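PDB 4FID: G protein alpha subunit from Entamoeba histolytica, which binds guanine nucleotides as the alpha subunit of a heterotrimeric G protein and probably hydrolyses GTP while relaying signals in transmembrane signalling systems. Local coordinates for residues 56-67 and 102-113; 189-197 and 209-220. All coordinates share one frame; numbering follows the deposited sequence.

Contact 1. Residues 56-67 and 102-113; sequences LIEQSAILNHPM and GIQATYEESAKF
Q59 lies over one face of the F113 ring: its CG makes a CH-pi contact 3.4 Å from the ring centroid, and the bend at chi2 lays the amide nearly flat beyond it, past F113 CG and CB, with the two planes 21° apart. A second CH-pi pair joins A105 to H65, the A105 CB standing 4.0 Å from the imidazole centroid; L63 O covers the opposite face of that ring. E109 OE1 comes in at the edge of the imidazole, in its plane and 3.4 Å from H65 NE2, while the carboxylate is turned 81° to the ring.

Apolar contacts fill the crossing. L56 splits its branches, CD1 meeting I103 CG2 at 4.1 Å and CD2 touching both Y107 CB and F113 CZ. I103 CD1 also reaches I57 CG1, and selenomethionine M67 lays its CG on I103 CG1. L63 CD1 meets F113 CE2 at 4.1 Å.

Both segments belong to the all-helical domain of the G-alpha fold. Here the C-terminal end of helix 42-62 crosses helix 101-108 at 86°, axes 9.0 Å apart, and finishes in a Schellman motif with N64 as C-prime residue: H65 N bonds to S60 O and N64 N to A61 O. The reversal brings 65-67 alongside G102, whose lack of a side chain lets P66 O approach its CA to 3.4 Å in a CA-H...O contact.

Two hydroxyls at the crossing bond within their own helices. T106 OG1, set beside its own backbone N, donates to G102 O at 2.8 Å; that oxygen also accepts from T106 N, from the other face of its carbonyl plane. The same torsion directs T106 CG2 at Q59 CB. S60 OG turns back to I57 O.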
loop_
_atom_site.group_PDB
_atom_site.type_symbol
_atom_site.label_atom_id
_atom_site.label_comp_id
_atom_site.label_asym_id
_atom_site.label_seq_id
_atom_site.Cartn_x
_atom_site.Cartn_y
_atom_site.Cartn_z
ATOM N N LEU A 56 18.599 -7.847 3.552
ATOM C CA LEU A 56 19.640 -7.047 2.901
ATOM C C LEU A 56 21.023 -7.687 3.054
ATOM O O LEU A 56 21.795 -7.735 2.092
ATOM C CB LEU A 56 19.653 -5.586 3.409
ATOM C CG LEU A 56 18.617 -4.604 2.857
ATOM C CD1 LEU A 56 18.486 -3.306 3.690
ATOM C CD2 LEU A 56 18.946 -4.266 1.421
ATOM N N ILE A 57 21.341 -8.173 4.250
ATOM C CA ILE A 57 22.612 -8.887 4.445
ATOM C C ILE A 57 22.751 -10.075 3.486
ATOM O O ILE A 57 23.767 -10.205 2.794
ATOM C CB ILE A 57 22.791 -9.396 5.889
ATOM C CG1 ILE A 57 22.760 -8.235 6.882
ATOM C CG2 ILE A 57 24.091 -10.150 6.024
ATOM C CD1 ILE A 57 22.836 -8.657 8.357
ATOM N N GLU A 58 21.729 -10.936 3.452
ATOM C CA GLU A 58 21.681 -12.055 2.511
ATOM C C GLU A 58 21.798 -11.600 1.047
ATOM O O GLU A 58 22.623 -12.110 0.288
ATOM C CB GLU A 58 20.411 -12.882 2.721
ATOM C CG GLU A 58 20.095 -13.850 1.588
ATOM C CD GLU A 58 18.735 -14.518 1.750
ATOM O OE1 GLU A 58 18.242 -15.124 0.773
ATOM O OE2 GLU A 58 18.158 -14.435 2.856
ATOM N N GLN A 59 20.985 -10.636 0.652
ATOM C CA GLN A 59 21.094 -10.057 -0.687
ATOM C C GLN A 59 22.468 -9.425 -0.986
ATOM O O GLN A 59 22.933 -9.466 -2.119
ATOM C CB GLN A 59 19.954 -9.054 -0.960
ATOM C CG GLN A 59 18.562 -9.687 -1.058
ATOM C CD GLN A 59 18.488 -10.806 -2.103
ATOM O OE1 GLN A 59 18.969 -10.662 -3.236
ATOM N NE2 GLN A 59 17.878 -11.926 -1.723
ATOM N N SER A 60 23.138 -8.849 0.003
ATOM C CA SER A 60 24.443 -8.260 -0.311
ATOM C C SER A 60 25.451 -9.333 -0.717
ATOM O O SER A 60 26.421 -9.039 -1.407
ATOM C CB SER A 60 24.996 -7.428 0.846
ATOM O OG SER A 60 25.498 -8.262 1.866
ATOM N N ALA A 61 25.212 -10.568 -0.281
ATOM C CA ALA A 61 26.081 -11.701 -0.604
ATOM C C ALA A 61 25.773 -12.194 -2.009
ATOM O O ALA A 61 26.668 -12.358 -2.847
ATOM C CB ALA A 61 25.879 -12.829 0.401
ATOM N N ILE A 62 24.489 -12.424 -2.256
ATOM C CA ILE A 62 24.002 -12.820 -3.567
ATOM C C ILE A 62 24.397 -11.820 -4.680
ATOM O O ILE A 62 24.597 -12.210 -5.826
ATOM C CB ILE A 62 22.466 -13.019 -3.517
ATOM C CG1 ILE A 62 22.112 -14.156 -2.552
ATOM C CG2 ILE A 62 21.895 -13.279 -4.908
ATOM C CD1 ILE A 62 20.619 -14.391 -2.381
ATOM N N LEU A 63 24.534 -10.542 -4.336
ATOM C CA LEU A 63 24.801 -9.509 -5.340
ATOM C C LEU A 63 26.215 -8.899 -5.253
ATOM O O LEU A 63 26.505 -7.879 -5.881
ATOM C CB LEU A 63 23.728 -8.413 -5.285
ATOM C CG LEU A 63 22.284 -8.823 -5.611
ATOM C CD1 LEU A 63 21.277 -7.780 -5.153
ATOM C CD2 LEU A 63 22.125 -9.053 -7.095
ATOM N N ASN A 64 27.097 -9.533 -4.490
ATOM C CA ASN A 64 28.497 -9.110 -4.457
ATOM C C ASN A 64 28.689 -7.618 -4.180
ATOM O O ASN A 64 29.261 -6.899 -4.998
ATOM C CB ASN A 64 29.204 -9.478 -5.764
ATOM C CG ASN A 64 28.795 -10.843 -6.282
ATOM O OD1 ASN A 64 29.135 -11.877 -5.693
ATOM N ND2 ASN A 64 28.050 -10.854 -7.392
ATOM N N HIS A 65 28.192 -7.161 -3.033
ATOM C CA HIS A 65 28.526 -5.847 -2.506
ATOM C C HIS A 65 29.135 -6.046 -1.117
ATOM O O HIS A 65 28.425 -6.022 -0.107
ATOM C CB HIS A 65 27.283 -4.971 -2.372
ATOM C CG HIS A 65 26.489 -4.847 -3.631
ATOM N ND1 HIS A 65 26.936 -4.142 -4.722
ATOM C CD2 HIS A 65 25.265 -5.322 -3.958
ATOM C CE1 HIS A 65 26.023 -4.198 -5.681
ATOM N NE2 HIS A 65 25.004 -4.907 -5.242
ATOM N N PRO A 66 30.451 -6.244 -1.050
ATOM C CA PRO A 66 31.048 -6.542 0.250
ATOM C C PRO A 66 30.717 -5.522 1.354
ATOM O O PRO A 66 30.506 -4.325 1.104
ATOM C CB PRO A 66 32.549 -6.569 -0.061
ATOM C CG PRO A 66 32.607 -7.005 -1.462
ATOM C CD PRO A 66 31.447 -6.297 -2.128
HETATM N N MSE A 67 30.675 -6.033 2.580
HETATM C CA MSE A 67 30.394 -5.246 3.763
HETATM C C MSE A 67 31.672 -4.885 4.508
HETATM O O MSE A 67 32.582 -5.704 4.633
HETATM C CB MSE A 67 29.528 -6.066 4.707
HETATM C CG MSE A 67 28.037 -5.816 4.608
HETATM SE SE MSE A 67 27.124 -6.967 5.901
HETATM C CE MSE A 67 26.526 -8.298 4.642
ATOM N N GLY A 102 28.079 -1.396 1.540
ATOM C CA GLY A 102 27.616 -2.570 0.812
ATOM C C GLY A 102 26.124 -2.809 0.934
ATOM O O GLY A 102 25.473 -3.272 -0.007
ATOM N N ILE A 103 25.593 -2.503 2.115
ATOM C CA ILE A 103 24.178 -2.615 2.392
ATOM C C ILE A 103 23.412 -1.553 1.583
ATOM O O ILE A 103 22.387 -1.831 0.939
ATOM C CB ILE A 103 23.934 -2.469 3.904
ATOM C CG1 ILE A 103 24.475 -3.693 4.626
ATOM C CG2 ILE A 103 22.443 -2.357 4.227
ATOM C CD1 ILE A 103 23.641 -4.970 4.367
ATOM N N GLN A 104 23.934 -0.335 1.594
ATOM C CA GLN A 104 23.335 0.739 0.824
ATOM C C GLN A 104 23.284 0.394 -0.677
ATOM O O GLN A 104 22.255 0.572 -1.331
ATOM C CB GLN A 104 24.093 2.039 1.083
ATOM C CG GLN A 104 23.228 3.282 0.989
ATOM C CD GLN A 104 21.995 3.213 1.870
ATOM O OE1 GLN A 104 22.013 2.618 2.948
ATOM N NE2 GLN A 104 20.912 3.832 1.412
ATOM N N ALA A 105 24.390 -0.114 -1.214
ATOM C CA ALA A 105 24.434 -0.585 -2.599
ATOM C C ALA A 105 23.384 -1.678 -2.889
ATOM O O ALA A 105 22.791 -1.731 -3.979
ATOM C CB ALA A 105 25.839 -1.094 -2.936
ATOM N N THR A 106 23.175 -2.553 -1.909
ATOM C CA THR A 106 22.237 -3.651 -2.040
ATOM C C THR A 106 20.808 -3.122 -1.977
ATOM O O THR A 106 19.913 -3.618 -2.679
ATOM C CB THR A 106 22.452 -4.676 -0.917
ATOM O OG1 THR A 106 23.767 -5.241 -1.029
ATOM C CG2 THR A 106 21.403 -5.782 -0.973
ATOM N N TYR A 107 20.599 -2.105 -1.143
ATOM C CA TYR A 107 19.282 -1.494 -1.015
ATOM C C TYR A 107 18.858 -0.851 -2.332
ATOM O O TYR A 107 17.700 -0.939 -2.717
ATOM C CB TYR A 107 19.257 -0.473 0.126
ATOM C CG TYR A 107 17.967 0.315 0.221
ATOM C CD1 TYR A 107 16.865 -0.192 0.900
ATOM C CD2 TYR A 107 17.856 1.577 -0.359
ATOM C CE1 TYR A 107 15.687 0.528 0.987
ATOM C CE2 TYR A 107 16.692 2.307 -0.272
ATOM C CZ TYR A 107 15.608 1.781 0.402
ATOM O OH TYR A 107 14.442 2.506 0.488
ATOM N N GLU A 108 19.808 -0.218 -3.020
ATOM C CA GLU A 108 19.544 0.404 -4.319
ATOM C C GLU A 108 19.208 -0.609 -5.421
ATOM O O GLU A 108 18.631 -0.248 -6.441
ATOM C CB GLU A 108 20.719 1.285 -4.747
ATOM C CG GLU A 108 21.040 2.397 -3.761
ATOM C CD GLU A 108 19.812 3.209 -3.364
ATOM O OE1 GLU A 108 19.825 3.849 -2.283
ATOM O OE2 GLU A 108 18.825 3.206 -4.132
ATOM N N GLU A 109 19.563 -1.875 -5.221
ATOM C CA GLU A 109 19.173 -2.908 -6.184
ATOM C C GLU A 109 17.887 -3.611 -5.732
ATOM O O GLU A 109 17.584 -4.715 -6.159
ATOM C CB GLU A 109 20.315 -3.900 -6.434
ATOM C CG GLU A 109 21.572 -3.257 -7.027
ATOM C CD GLU A 109 22.598 -4.274 -7.528
ATOM O OE1 GLU A 109 23.623 -3.854 -8.111
ATOM O OE2 GLU A 109 22.384 -5.491 -7.348
ATOM N N SER A 110 17.141 -2.937 -4.868
ATOM C CA SER A 110 15.877 -3.416 -4.336
ATOM C C SER A 110 14.965 -4.055 -5.390
ATOM O O SER A 110 14.110 -4.892 -5.065
ATOM C CB SER A 110 15.151 -2.240 -3.708
ATOM O OG SER A 110 14.213 -2.680 -2.761
ATOM N N ALA A 111 15.111 -3.623 -6.642
ATOM C CA ALA A 111 14.459 -4.293 -7.765
ATOM C C ALA A 111 15.505 -5.019 -8.613
ATOM O O ALA A 111 16.153 -4.413 -9.473
ATOM C CB ALA A 111 13.687 -3.318 -8.608
ATOM N N LYS A 112 15.641 -6.321 -8.374
ATOM C CA LYS A 112 14.744 -6.959 -7.430
ATOM C C LYS A 112 15.332 -8.080 -6.569
ATOM O O LYS A 112 16.173 -8.885 -6.987
ATOM C CB LYS A 112 13.466 -7.452 -8.135
ATOM C CG LYS A 112 13.672 -8.655 -9.056
ATOM C CD LYS A 112 12.384 -9.077 -9.755
ATOM C CE LYS A 112 12.638 -10.203 -10.749
ATOM N NZ LYS A 112 11.419 -10.514 -11.549
ATOM N N PHE A 113 14.901 -8.035 -5.322
ATOM C CA PHE A 113 14.619 -9.199 -4.523
ATOM C C PHE A 113 13.345 -8.661 -3.917
ATOM O O PHE A 113 12.830 -7.659 -4.402
ATOM C CB PHE A 113 15.695 -9.447 -3.475
ATOM C CG PHE A 113 16.336 -8.195 -2.964
ATOM C CD1 PHE A 113 15.867 -7.581 -1.819
ATOM C CD2 PHE A 113 17.397 -7.623 -3.641
ATOM C CE1 PHE A 113 16.449 -6.434 -1.353
ATOM C CE2 PHE A 113 17.981 -6.470 -3.178
ATOM C CZ PHE A 113 17.511 -5.876 -2.033
#

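Contact 2. Residues 189-197 and 209-220; sequences IFVTSLAEY and RLTESIAVFKDI
S213 OG is gripped twice: it donates to E196 OE2 at 2.5 Å, entering on the syn lone pair of the carboxylate, and is hydrogen-bonded to S13 OG at the start of the nucleotide-binding loop. E196 reaches it with an extended chain from a first torsion of 74° that places CG between the backbone N and the carbonyl carbon. R209 packs its CB against the same carboxylate, 3.8 Å from E196 CD, but its guanidinium runs on toward E15, with which NH2 forms a long, weak ion pair. T192 OG1 comes within 3.7 Å of S213 CB.

Strand 189-193 and helix 209-220 run antiparallel, at 172° with axes 9.7 Å apart, as the strand and helix of a beta-alpha-beta crossover that continues to the parallel strand 230-236 in the Ras-like domain. F190 fills the space between them. F217 CB stands over one face of its ring, 3.9 Å from the centroid, in a CH-pi contact, and the two phenyl rings meet obliquely with planes at 47°. V216 CG1 approaches F190 CE1, and I220 CD1 approaches CD1.

E196 and S213 are both buried; R209 O, another acceptor, faces OE2, but the serine donor and the R209 charge, NH1 lying 4.9 Å from E196 OE1 without contact, would tend to stabilise a negative carboxylate.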
loop_
_atom_site.group_PDB
_atom_site.type_symbol
_atom_site.label_atom_id
_atom_site.label_comp_id
_atom_site.label_asym_id
_atom_site.label_seq_id
_atom_site.Cartn_x
_atom_site.Cartn_y
_atom_site.Cartn_z
ATOM N N ILE A 189 -14.164 1.679 -4.390
ATOM C CA ILE A 189 -12.849 2.219 -4.681
ATOM C C ILE A 189 -11.842 1.089 -4.948
ATOM O O ILE A 189 -11.567 0.271 -4.070
ATOM C CB ILE A 189 -12.358 3.100 -3.522
ATOM C CG1 ILE A 189 -13.348 4.246 -3.277
ATOM C CG2 ILE A 189 -10.953 3.638 -3.805
ATOM C CD1 ILE A 189 -12.845 5.310 -2.297
ATOM N N PHE A 190 -11.304 1.037 -6.163
ATOM C CA PHE A 190 -10.302 0.029 -6.496
ATOM C C PHE A 190 -8.896 0.608 -6.339
ATOM O O PHE A 190 -8.555 1.606 -6.968
ATOM C CB PHE A 190 -10.502 -0.513 -7.923
ATOM C CG PHE A 190 -9.493 -1.557 -8.329
ATOM C CD1 PHE A 190 -9.595 -2.865 -7.862
ATOM C CD2 PHE A 190 -8.443 -1.236 -9.180
ATOM C CE1 PHE A 190 -8.669 -3.843 -8.232
ATOM C CE2 PHE A 190 -7.499 -2.204 -9.553
ATOM C CZ PHE A 190 -7.623 -3.512 -9.082
ATOM N N VAL A 191 -8.091 -0.026 -5.490
ATOM C CA VAL A 191 -6.732 0.405 -5.259
ATOM C C VAL A 191 -5.762 -0.510 -5.971
ATOM O O VAL A 191 -5.907 -1.748 -5.940
ATOM C CB VAL A 191 -6.375 0.373 -3.765
ATOM C CG1 VAL A 191 -5.045 1.144 -3.509
ATOM C CG2 VAL A 191 -7.506 0.930 -2.937
ATOM N N THR A 192 -4.761 0.099 -6.603
ATOM C CA THR A 192 -3.709 -0.665 -7.246
ATOM C C THR A 192 -2.343 0.018 -7.072
ATOM O O THR A 192 -2.232 1.243 -6.970
ATOM C CB THR A 192 -4.024 -0.944 -8.745
ATOM O OG1 THR A 192 -3.105 -1.922 -9.270
ATOM C CG2 THR A 192 -3.939 0.350 -9.575
ATOM N N SER A 193 -1.307 -0.799 -7.006
ATOM C CA SER A 193 0.037 -0.321 -6.809
ATOM C C SER A 193 0.635 -0.021 -8.164
ATOM O O SER A 193 0.664 -0.880 -9.038
ATOM C CB SER A 193 0.858 -1.409 -6.119
ATOM O OG SER A 193 2.163 -0.952 -5.819
ATOM N N LEU A 194 1.127 1.199 -8.340
ATOM C CA LEU A 194 1.784 1.545 -9.590
ATOM C C LEU A 194 3.141 0.870 -9.664
ATOM O O LEU A 194 3.633 0.564 -10.750
ATOM C CB LEU A 194 1.938 3.059 -9.726
ATOM C CG LEU A 194 0.701 3.812 -10.223
ATOM C CD1 LEU A 194 0.888 5.309 -10.062
ATOM C CD2 LEU A 194 0.461 3.447 -11.672
ATOM N N ALA A 195 3.754 0.629 -8.512
ATOM C CA ALA A 195 5.130 0.151 -8.532
ATOM C C ALA A 195 5.264 -1.345 -8.865
ATOM O O ALA A 195 6.371 -1.873 -8.895
ATOM C CB ALA A 195 5.844 0.502 -7.233
ATOM N N GLU A 196 4.143 -2.010 -9.136
ATOM C CA GLU A 196 4.146 -3.440 -9.422
ATOM C C GLU A 196 4.210 -3.740 -10.916
ATOM O O GLU A 196 4.099 -4.901 -11.313
ATOM C CB GLU A 196 2.911 -4.127 -8.812
ATOM C CG GLU A 196 1.604 -3.830 -9.573
ATOM C CD GLU A 196 0.357 -4.559 -9.022
ATOM O OE1 GLU A 196 0.368 -5.055 -7.866
ATOM O OE2 GLU A 196 -0.650 -4.613 -9.762
ATOM N N TYR A 197 4.384 -2.713 -11.745
ATOM C CA TYR A 197 4.393 -2.920 -13.201
ATOM C C TYR A 197 5.436 -3.938 -13.695
ATOM O O TYR A 197 5.291 -4.488 -14.772
ATOM C CB TYR A 197 4.568 -1.598 -13.955
ATOM C CG TYR A 197 5.902 -0.947 -13.715
ATOM C CD1 TYR A 197 7.004 -1.263 -14.499
ATOM C CD2 TYR A 197 6.066 -0.023 -12.688
ATOM C CE1 TYR A 197 8.235 -0.673 -14.273
ATOM C CE2 TYR A 197 7.288 0.576 -12.456
ATOM C CZ TYR A 197 8.362 0.248 -13.255
ATOM O OH TYR A 197 9.564 0.850 -13.021
ATOM N N ARG A 209 1.822 -9.470 -11.861
ATOM C CA ARG A 209 0.975 -8.759 -10.919
ATOM C C ARG A 209 0.034 -7.796 -11.629
ATOM O O ARG A 209 -1.118 -7.622 -11.231
ATOM C CB ARG A 209 1.827 -8.001 -9.892
ATOM C CG ARG A 209 2.551 -8.905 -8.934
ATOM C CD ARG A 209 3.040 -8.170 -7.710
ATOM N NE ARG A 209 3.468 -9.122 -6.683
ATOM C CZ ARG A 209 2.638 -9.682 -5.806
ATOM N NH1 ARG A 209 1.344 -9.371 -5.824
ATOM N NH2 ARG A 209 3.094 -10.549 -4.910
ATOM N N LEU A 210 0.529 -7.185 -12.696
ATOM C CA LEU A 210 -0.204 -6.142 -13.402
ATOM C C LEU A 210 -1.470 -6.699 -14.060
ATOM O O LEU A 210 -2.563 -6.153 -13.885
ATOM C CB LEU A 210 0.713 -5.455 -14.415
ATOM C CG LEU A 210 0.143 -4.336 -15.283
ATOM C CD1 LEU A 210 -0.428 -3.180 -14.456
ATOM C CD2 LEU A 210 1.188 -3.846 -16.258
ATOM N N THR A 211 -1.318 -7.794 -14.794
ATOM C CA THR A 211 -2.447 -8.453 -15.442
ATOM C C THR A 211 -3.436 -9.071 -14.443
ATOM O O THR A 211 -4.649 -9.101 -14.677
ATOM C CB THR A 211 -1.970 -9.532 -16.459
ATOM O OG1 THR A 211 -1.134 -10.497 -15.800
ATOM C CG2 THR A 211 -1.202 -8.885 -17.593
ATOM N N GLU A 212 -2.921 -9.571 -13.331
ATOM C CA GLU A 212 -3.797 -10.000 -12.255
ATOM C C GLU A 212 -4.633 -8.825 -11.671
ATOM O O GLU A 212 -5.827 -8.984 -11.455
ATOM C CB GLU A 212 -3.008 -10.712 -11.165
ATOM C CG GLU A 212 -3.888 -11.350 -10.111
ATOM C CD GLU A 212 -3.201 -11.456 -8.761
ATOM O OE1 GLU A 212 -3.819 -12.022 -7.830
ATOM O OE2 GLU A 212 -2.051 -10.973 -8.628
ATOM N N SER A 213 -4.030 -7.655 -11.426
ATOM C CA SER A 213 -4.825 -6.522 -10.945
ATOM C C SER A 213 -5.865 -6.099 -11.957
ATOM O O SER A 213 -7.002 -5.794 -11.593
ATOM C CB SER A 213 -3.972 -5.301 -10.623
ATOM O OG SER A 213 -2.926 -5.657 -9.767
ATOM N N ILE A 214 -5.457 -6.051 -13.221
ATOM C CA ILE A 214 -6.313 -5.521 -14.270
ATOM C C ILE A 214 -7.578 -6.365 -14.364
ATOM O O ILE A 214 -8.684 -5.836 -14.465
ATOM C CB ILE A 214 -5.579 -5.460 -15.638
ATOM C CG1 ILE A 214 -4.583 -4.289 -15.665
ATOM C CG2 ILE A 214 -6.573 -5.347 -16.801
ATOM C CD1 ILE A 214 -3.724 -4.262 -16.925
ATOM N N ALA A 215 -7.415 -7.680 -14.302
ATOM C CA ALA A 215 -8.546 -8.569 -14.428
ATOM C C ALA A 215 -9.468 -8.437 -13.196
ATOM O O ALA A 215 -10.695 -8.525 -13.317
ATOM C CB ALA A 215 -8.059 -9.999 -14.624
ATOM N N VAL A 216 -8.887 -8.205 -12.019
ATOM C CA VAL A 216 -9.709 -7.920 -10.855
ATOM C C VAL A 216 -10.582 -6.704 -11.128
ATOM O O VAL A 216 -11.793 -6.742 -10.972
ATOM C CB VAL A 216 -8.871 -7.635 -9.605
ATOM C CG1 VAL A 216 -9.730 -6.908 -8.538
ATOM C CG2 VAL A 216 -8.225 -8.933 -9.058
ATOM N N PHE A 217 -9.954 -5.615 -11.542
ATOM C CA PHE A 217 -10.700 -4.414 -11.870
ATOM C C PHE A 217 -11.799 -4.641 -12.926
ATOM O O PHE A 217 -12.924 -4.189 -12.741
ATOM C CB PHE A 217 -9.761 -3.298 -12.289
ATOM C CG PHE A 217 -10.465 -2.107 -12.845
ATOM C CD1 PHE A 217 -11.141 -1.232 -12.005
ATOM C CD2 PHE A 217 -10.454 -1.857 -14.212
ATOM C CE1 PHE A 217 -11.794 -0.116 -12.513
ATOM C CE2 PHE A 217 -11.102 -0.759 -14.735
ATOM C CZ PHE A 217 -11.768 0.123 -13.884
ATOM N N LYS A 218 -11.478 -5.340 -14.013
ATOM C CA LYS A 218 -12.474 -5.690 -15.042
ATOM C C LYS A 218 -13.678 -6.454 -14.456
ATOM O O LYS A 218 -14.812 -6.326 -14.935
ATOM C CB LYS A 218 -11.847 -6.492 -16.193
ATOM C CG LYS A 218 -10.892 -5.710 -17.113
ATOM C CD LYS A 218 -11.525 -4.443 -17.688
ATOM C CE LYS A 218 -10.575 -3.700 -18.642
ATOM N NZ LYS A 218 -11.208 -2.454 -19.221
ATOM N N ASP A 219 -13.439 -7.240 -13.413
ATOM C CA ASP A 219 -14.547 -7.830 -12.669
ATOM C C ASP A 219 -15.450 -6.760 -12.091
ATOM O O ASP A 219 -16.656 -6.747 -12.366
ATOM C CB ASP A 219 -14.044 -8.714 -11.544
ATOM C CG ASP A 219 -13.496 -10.012 -12.053
ATOM O OD1 ASP A 219 -12.783 -10.701 -11.281
ATOM O OD2 ASP A 219 -13.782 -10.331 -13.234
ATOM N N ILE A 220 -14.866 -5.866 -11.290
ATOM C CA ILE A 220 -15.631 -4.809 -10.630
ATOM C C ILE A 220 -16.512 -4.091 -11.656
ATOM O O ILE A 220 -17.711 -3.911 -11.458
ATOM C CB ILE A 220 -14.686 -3.824 -9.912
ATOM C CG1 ILE A 220 -14.063 -4.486 -8.691
ATOM C CG2 ILE A 220 -15.401 -2.561 -9.495
ATOM C CD1 ILE A 220 -12.864 -3.707 -8.128
#

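From the N terminus the chain runs through strand 6-12 and the nucleotide-binding loop, then enters the all-helical domain, where contact 1 closes a loop of 34 residues that includes helix 90-99. It returns to the Ras-like domain before contact 2 closes a shorter span of 11 residues, without helix or strand, between strand 187-193 and helix 209-222. The two loops follow in series, neither nested nor crossed. The centres of contact 1 and contact 2 lie about 29 Å apart, and the nearest atoms of contact 1 and contact 2 about 7 Å, without touching. Contact 1 ties helix to helix in one domain and contact 2 helix to sheet in the other; the side chains of Y107 and R209 each come within about 9 Å of the bound GDP.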